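Local coordinates for uncharacterized protein YPL067C (Saccharomyces cerevisiae, PDB 5KCI), which is of unknown function but is probably related to histidine-triad proteins and may be linked to amyloid toxicity, at residues L34-Y44 and N92-P100. Residues are numbered along the deposited sequence; the frame is centred on the assembly and turned at random.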
ATOM      1  N   LEU A  34       2.920  12.134  -7.663  1.00 32.30           N
ATOM      2  CA  LEU A  34       2.599  11.942  -6.246  1.00 42.13           C
ATOM      3  C   LEU A  34       3.929  11.986  -5.516  1.00 50.10           C
ATOM      4  O   LEU A  34       4.675  11.004  -5.490  1.00 57.69           O
ATOM      5  CB  LEU A  34       1.864  10.629  -5.999  1.00 42.84           C
ATOM      6  CG  LEU A  34       0.557  10.392  -6.755  1.00 37.51           C
ATOM      7  CD1 LEU A  34       0.044   8.964  -6.543  1.00 38.82           C
ATOM      8  CD2 LEU A  34      -0.510  11.424  -6.346  1.00 37.90           C
ATOM      9  N   LYS A  35       4.258  13.152  -4.983  1.00 53.99           N
ATOM     10  CA  LYS A  35       5.571  13.417  -4.426  1.00 57.22           C
ATOM     11  C   LYS A  35       5.444  13.708  -2.938  1.00 61.08           C
ATOM     12  O   LYS A  35       4.360  14.029  -2.431  1.00 42.16           O
ATOM     13  CB  LYS A  35       6.251  14.593  -5.141  1.00 63.86           C
ATOM     14  CG  LYS A  35       7.642  14.264  -5.680  1.00 83.90           C
ATOM     15  CD  LYS A  35       8.688  14.150  -4.564  1.00101.67           C
ATOM     16  CE  LYS A  35       9.240  12.723  -4.370  1.00110.41           C
ATOM     17  NZ  LYS A  35       8.234  11.624  -4.191  1.00116.33           N
ATOM     18  N   ARG A  36       6.564  13.553  -2.241  1.00 59.88           N
ATOM     19  CA  ARG A  36       6.647  13.938  -0.846  1.00 56.40           C
ATOM     20  C   ARG A  36       6.807  15.445  -0.734  1.00 54.21           C
ATOM     21  O   ARG A  36       7.247  16.121  -1.664  1.00 57.94           O
ATOM     22  CB  ARG A  36       7.824  13.254  -0.158  1.00 53.17           C
ATOM     23  CG  ARG A  36       7.730  11.756  -0.104  1.00 47.39           C
ATOM     24  CD  ARG A  36       8.822  11.155   0.760  1.00 44.47           C
ATOM     25  NE  ARG A  36       8.711   9.704   0.820  1.00 39.38           N
ATOM     26  CZ  ARG A  36       9.270   8.896  -0.072  1.00 50.25           C
ATOM     27  NH1 ARG A  36       9.128   7.582   0.030  1.00 55.32           N
ATOM     28  NH2 ARG A  36       9.959   9.408  -1.086  1.00 53.80           N
ATOM     29  N   SER A  37       6.429  15.973   0.420  1.00 54.85           N
ATOM     30  CA  SER A  37       6.733  17.362   0.713  1.00 69.02           C
ATOM     31  C   SER A  37       8.246  17.560   0.745  1.00 85.35           C
ATOM     32  O   SER A  37       9.016  16.618   0.954  1.00 84.33           O
ATOM     33  CB  SER A  37       6.120  17.774   2.051  1.00 65.24           C
ATOM     34  OG  SER A  37       6.626  16.987   3.113  1.00 66.57           O
ATOM     35  N   ARG A  38       8.669  18.810   0.523  1.00101.43           N
ATOM     36  CA  ARG A  38      10.084  19.161   0.639  1.00125.89           C
ATOM     37  C   ARG A  38      10.668  18.617   1.940  1.00149.02           C
ATOM     38  O   ARG A  38      11.736  17.987   1.956  1.00169.07           O
ATOM     39  CB  ARG A  38      10.245  20.687   0.569  1.00132.03           C
ATOM     40  CG  ARG A  38      11.176  21.213  -0.535  1.00139.55           C
ATOM     41  CD  ARG A  38      10.472  21.382  -1.887  1.00141.18           C
ATOM     42  NE  ARG A  38      11.340  22.017  -2.882  1.00140.38           N
ATOM     43  CZ  ARG A  38      11.011  22.221  -4.157  1.00137.26           C
ATOM     44  NH1 ARG A  38       9.825  21.843  -4.617  1.00138.97           N
ATOM     45  NH2 ARG A  38      11.872  22.807  -4.979  1.00131.81           N
ATOM     46  N   GLN A  39       9.952  18.828   3.043  1.00154.94           N
ATOM     47  CA  GLN A  39      10.426  18.393   4.352  1.00144.12           C
ATOM     48  C   GLN A  39      10.450  16.869   4.457  1.00134.64           C
ATOM     49  O   GLN A  39      11.472  16.271   4.831  1.00121.90           O
ATOM     50  CB  GLN A  39       9.535  19.008   5.425  1.00129.49           C
ATOM     51  CG  GLN A  39       9.923  18.679   6.837  1.00117.08           C
ATOM     52  CD  GLN A  39       9.192  19.553   7.826  1.00102.06           C
ATOM     53  OE1 GLN A  39       9.191  20.778   7.699  1.00 92.05           O
ATOM     54  NE2 GLN A  39       8.546  18.932   8.808  1.00100.38           N
ATOM     55  N   MET A  40       9.332  16.214   4.133  1.00126.29           N
ATOM     56  CA  MET A  40       9.334  14.757   4.147  1.00108.37           C
ATOM     57  C   MET A  40      10.393  14.210   3.204  1.00 94.81           C
ATOM     58  O   MET A  40      10.939  13.131   3.449  1.00 79.44           O
ATOM     59  CB  MET A  40       7.962  14.203   3.771  1.00 99.09           C
ATOM     60  CG  MET A  40       7.669  12.833   4.389  1.00 90.72           C
ATOM     61  SD  MET A  40       6.848  12.936   5.996  1.00 91.56           S
ATOM     62  CE  MET A  40       7.855  11.875   7.032  1.00 88.69           C
ATOM     63  N   THR A  41      10.695  14.936   2.122  1.00 99.88           N
ATOM     64  CA  THR A  41      11.799  14.540   1.251  1.00 99.60           C
ATOM     65  C   THR A  41      13.128  14.615   1.991  1.00 97.97           C
ATOM     66  O   THR A  41      14.015  13.781   1.773  1.00 89.53           O
ATOM     67  CB  THR A  41      11.829  15.417  -0.005  1.00106.01           C
ATOM     68  OG1 THR A  41      10.607  15.255  -0.738  1.00 91.32           O
ATOM     69  CG2 THR A  41      12.991  15.039  -0.908  1.00126.87           C
ATOM     70  N   ASP A  42      13.278  15.602   2.884  1.00108.94           N
ATOM     71  CA  ASP A  42      14.488  15.692   3.704  1.00104.06           C
ATOM     72  C   ASP A  42      14.620  14.487   4.639  1.00 91.47           C
ATOM     73  O   ASP A  42      15.694  13.866   4.736  1.00 88.19           O
ATOM     74  CB  ASP A  42      14.476  16.998   4.508  1.00 94.41           C
ATOM     75  CG  ASP A  42      14.807  18.218   3.659  1.00 81.77           C
ATOM     76  OD1 ASP A  42      15.496  18.059   2.628  1.00 80.90           O
ATOM     77  OD2 ASP A  42      14.390  19.342   4.028  1.00 79.03           O
ATOM     78  N   LYS A  43      13.535  14.140   5.342  1.00 73.99           N
ATOM     79  CA  LYS A  43      13.595  13.011   6.273  1.00 71.98           C
ATOM     80  C   LYS A  43      13.845  11.703   5.525  1.00 70.51           C
ATOM     81  O   LYS A  43      14.748  10.922   5.869  1.00 52.43           O
ATOM     82  CB  LYS A  43      12.296  12.942   7.084  1.00 64.79           C
ATOM     83  CG  LYS A  43      11.866  14.292   7.683  1.00 70.74           C
ATOM     84  CD  LYS A  43      13.056  15.146   8.165  1.00 76.61           C
ATOM     85  CE  LYS A  43      13.894  14.461   9.236  1.00 74.12           C
ATOM     86  NZ  LYS A  43      15.213  15.123   9.407  1.00 74.98           N
ATOM     87  N   TYR A  44      13.081  11.468   4.466  1.00 73.68           N
ATOM     88  CA  TYR A  44      13.341  10.320   3.616  1.00 62.29           C
ATOM     89  C   TYR A  44      14.798  10.275   3.178  1.00 67.98           C
ATOM     90  O   TYR A  44      15.391   9.193   3.103  1.00 66.45           O
ATOM     91  CB  TYR A  44      12.435  10.368   2.403  1.00 57.75           C
ATOM     92  CG  TYR A  44      12.484   9.128   1.561  1.00 58.28           C
ATOM     93  CD1 TYR A  44      13.015   9.160   0.282  1.00 49.62           C
ATOM     94  CD2 TYR A  44      11.972   7.927   2.033  1.00 62.32           C
ATOM     95  CE1 TYR A  44      13.038   8.009  -0.516  1.00 51.12           C
ATOM     96  CE2 TYR A  44      11.992   6.769   1.245  1.00 60.22           C
ATOM     97  CZ  TYR A  44      12.513   6.824  -0.029  1.00 51.35           C
ATOM     98  OH  TYR A  44      12.543   5.686  -0.807  1.00 52.12           O
ATOM     99  N   ASN A  92       2.865   3.950   6.117  1.00 34.53           N
ATOM    100  CA  ASN A  92       4.055   4.465   5.443  1.00 34.06           C
ATOM    101  C   ASN A  92       4.782   5.412   6.388  1.00 39.87           C
ATOM    102  O   ASN A  92       4.197   6.389   6.873  1.00 31.60           O
ATOM    103  CB  ASN A  92       3.704   5.181   4.135  1.00 32.68           C
ATOM    104  CG  ASN A  92       4.938   5.439   3.257  1.00 30.43           C
ATOM    105  OD1 ASN A  92       6.027   5.730   3.763  1.00 31.01           O
ATOM    106  ND2 ASN A  92       4.768   5.340   1.944  1.00 38.65           N
ATOM    107  N   ASP A  93       6.067   5.132   6.652  1.00 48.09           N
ATOM    108  CA  ASP A  93       6.836   5.984   7.558  1.00 54.65           C
ATOM    109  C   ASP A  93       7.127   7.355   6.963  1.00 43.14           C
ATOM    110  O   ASP A  93       7.374   8.310   7.712  1.00 38.88           O
ATOM    111  CB  ASP A  93       8.168   5.309   7.934  1.00 51.55           C
ATOM    112  CG  ASP A  93       7.995   4.197   8.954  1.00 50.47           C
ATOM    113  OD1 ASP A  93       7.111   4.319   9.827  1.00 52.46           O
ATOM    114  OD2 ASP A  93       8.750   3.199   8.875  1.00 56.15           O
ATOM    115  N   PHE A  94       7.123   7.468   5.640  1.00 41.95           N
ATOM    116  CA  PHE A  94       7.511   8.684   4.938  1.00 37.86           C
ATOM    117  C   PHE A  94       6.439   8.982   3.909  1.00 35.80           C
ATOM    118  O   PHE A  94       6.668   8.928   2.700  1.00 36.37           O
ATOM    119  CB  PHE A  94       8.903   8.524   4.324  1.00 38.87           C
ATOM    120  CG  PHE A  94       9.961   8.224   5.357  1.00 45.82           C
ATOM    121  CD1 PHE A  94      10.509   9.239   6.129  1.00 51.16           C
ATOM    122  CD2 PHE A  94      10.366   6.924   5.588  1.00 45.81           C
ATOM    123  CE1 PHE A  94      11.464   8.963   7.089  1.00 51.62           C
ATOM    124  CE2 PHE A  94      11.321   6.640   6.554  1.00 45.62           C
ATOM    125  CZ  PHE A  94      11.871   7.656   7.297  1.00 51.25           C
ATOM    126  N   PRO A  95       5.239   9.330   4.372  1.00 32.81           N
ATOM    127  CA  PRO A  95       4.107   9.441   3.451  1.00 30.25           C
ATOM    128  C   PRO A  95       4.318  10.532   2.419  1.00 25.29           C
ATOM    129  O   PRO A  95       5.039  11.511   2.648  1.00 35.63           O
ATOM    130  CB  PRO A  95       2.925   9.788   4.359  1.00 34.22           C
ATOM    131  CG  PRO A  95       3.420   9.826   5.760  1.00 35.41           C
ATOM    132  CD  PRO A  95       4.905   9.673   5.763  1.00 34.82           C
ATOM    133  N   TYR A  96       3.571  10.411   1.321  1.00 27.66           N
ATOM    134  CA  TYR A  96       3.562  11.447   0.305  1.00 31.76           C
ATOM    135  C   TYR A  96       2.701  12.627   0.759  1.00 32.90           C
ATOM    136  O   TYR A  96       2.010  12.573   1.777  1.00 34.18           O
ATOM    137  CB  TYR A  96       3.039  10.914  -1.011  1.00 26.79           C
ATOM    138  CG  TYR A  96       3.885   9.793  -1.641  1.00 24.23           C
ATOM    139  CD1 TYR A  96       5.088   9.401  -1.081  1.00 27.31           C
ATOM    140  CD2 TYR A  96       3.443   9.149  -2.782  1.00 31.06           C
ATOM    141  CE1 TYR A  96       5.856   8.349  -1.693  1.00 31.11           C
ATOM    142  CE2 TYR A  96       4.176   8.119  -3.372  1.00 29.97           C
ATOM    143  CZ  TYR A  96       5.373   7.743  -2.831  1.00 34.62           C
ATOM    144  OH  TYR A  96       6.074   6.728  -3.449  1.00 34.24           O
ATOM    145  N   ASN A  97       2.707  13.682  -0.050  1.00 31.49           N
ATOM    146  CA  ASN A  97       2.164  14.979   0.373  1.00 35.53           C
ATOM    147  C   ASN A  97       0.720  15.070  -0.077  1.00 32.94           C
ATOM    148  O   ASN A  97       0.415  15.481  -1.198  1.00 34.66           O
ATOM    149  CB  ASN A  97       2.985  16.117  -0.201  1.00 38.08           C
ATOM    150  CG  ASN A  97       2.583  17.458   0.370  1.00 47.37           C
ATOM    151  OD1 ASN A  97       2.002  17.535   1.450  1.00 48.42           O
ATOM    152  ND2 ASN A  97       2.911  18.521  -0.347  1.00 45.05           N
ATOM    153  N   PHE A  98      -0.180  14.693   0.826  1.00 31.19           N
ATOM    154  CA  PHE A  98      -1.610  14.651   0.589  1.00 28.97           C
ATOM    155  C   PHE A  98      -2.311  15.612   1.550  1.00 33.73           C
ATOM    156  O   PHE A  98      -1.740  16.048   2.548  1.00 37.96           O
ATOM    157  CB  PHE A  98      -2.134  13.235   0.798  1.00 33.38           C
ATOM    158  CG  PHE A  98      -1.517  12.223  -0.106  1.00 30.26           C
ATOM    159  CD1 PHE A  98      -1.416  12.470  -1.456  1.00 34.09           C
ATOM    160  CD2 PHE A  98      -1.070  11.018   0.395  1.00 26.10           C
ATOM    161  CE1 PHE A  98      -0.860  11.534  -2.305  1.00 38.60           C
ATOM    162  CE2 PHE A  98      -0.509  10.075  -0.450  1.00 26.52           C
ATOM    163  CZ  PHE A  98      -0.419  10.331  -1.798  1.00 27.35           C
ATOM    164  N   GLU A  99      -3.575  15.910   1.270  1.00 34.93           N
ATOM    165  CA  GLU A  99      -4.283  16.846   2.135  1.00 35.22           C
ATOM    166  C   GLU A  99      -4.553  16.195   3.494  1.00 35.65           C
ATOM    167  O   GLU A  99      -4.577  14.968   3.615  1.00 32.52           O
ATOM    168  CB  GLU A  99      -5.574  17.310   1.474  1.00 37.15           C
ATOM    169  CG  GLU A  99      -6.662  16.242   1.272  1.00 32.97           C
ATOM    170  CD  GLU A  99      -7.993  16.827   0.867  1.00 39.49           C
ATOM    171  OE1 GLU A  99      -8.456  17.776   1.544  1.00 36.90           O
ATOM    172  OE2 GLU A  99      -8.602  16.333  -0.107  1.00 30.25           O
ATOM    173  N   PRO A 100      -4.764  16.997   4.539  1.00 38.77           N
ATOM    174  CA  PRO A 100      -5.085  16.415   5.842  1.00 37.71           C
ATOM    175  C   PRO A 100      -6.224  15.421   5.709  1.00 31.35           C
ATOM    176  O   PRO A 100      -7.179  15.639   4.959  1.00 33.08           O
ATOM    177  CB  PRO A 100      -5.499  17.630   6.687  1.00 49.54           C
ATOM    178  CG  PRO A 100      -4.845  18.768   6.055  1.00 45.03           C
ATOM    179  CD  PRO A 100      -4.791  18.471   4.578  1.00 36.94           C
TER
HETATM  180  O   HOH W   1       8.367   5.552   2.578  1.00 44.83           O
HETATM  181  O   HOH W   2       5.027  14.320   2.380  1.00 33.34           O
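Arg36 reaches over the loop between two strands, and two tyrosines meet its guanidinium group differently. The Tyr44 ring lies nearly flat on one face, with CD2 above the middle of the group; Tyr96 turns its edge to the other, planes 87° apart, bringing CE1 to 3.8 Å from Arg36 CZ. The chain, extended from CG to NE (chi3 179°), carries Arg36 NE to within 2.9 Å of Phe94 O, which lies near the guanidinium plane. Arginine suits the place because its flat cation can pack by its faces while its edge still donates. With an alanine in place of Arg36, Phe94 O would probably lose this donor and the space between Tyr44 and Tyr96 would be left unfilled. Asn97 N donates to Lys35 O (2.9 Å), tying the two segments together beside Tyr96.

The close packing continues from Arg36 into apolar contacts. Phe94 offers a face to the edge of Tyr44, planes 68° apart in an offset edge-to-face pair, and unbranched, bendable Met40 brings CE to 3.8 Å from Phe94 CD1 and SD against Pro95 CD. Toward solvent the fit is looser: the exposed Lys35, long enough to reach back, holds NZ 5.0 Å from the Tyr96 ring centroid in a cation-pi contact, and a water links Ser37 N to Pro95 O. Ser37 also N-caps the helix, its short hydroxyl accepting from Met40 N.

The contact thus lays the approach to helix 38-51 and its first turns on the loop joining antiparallel strands 87-91 and 102-109. On the sheet side, Tyr96 meets His104 and His168 and its OH hydrogen-bonds to Asn154, while Leu34 and Phe98 pack against helix 19-28.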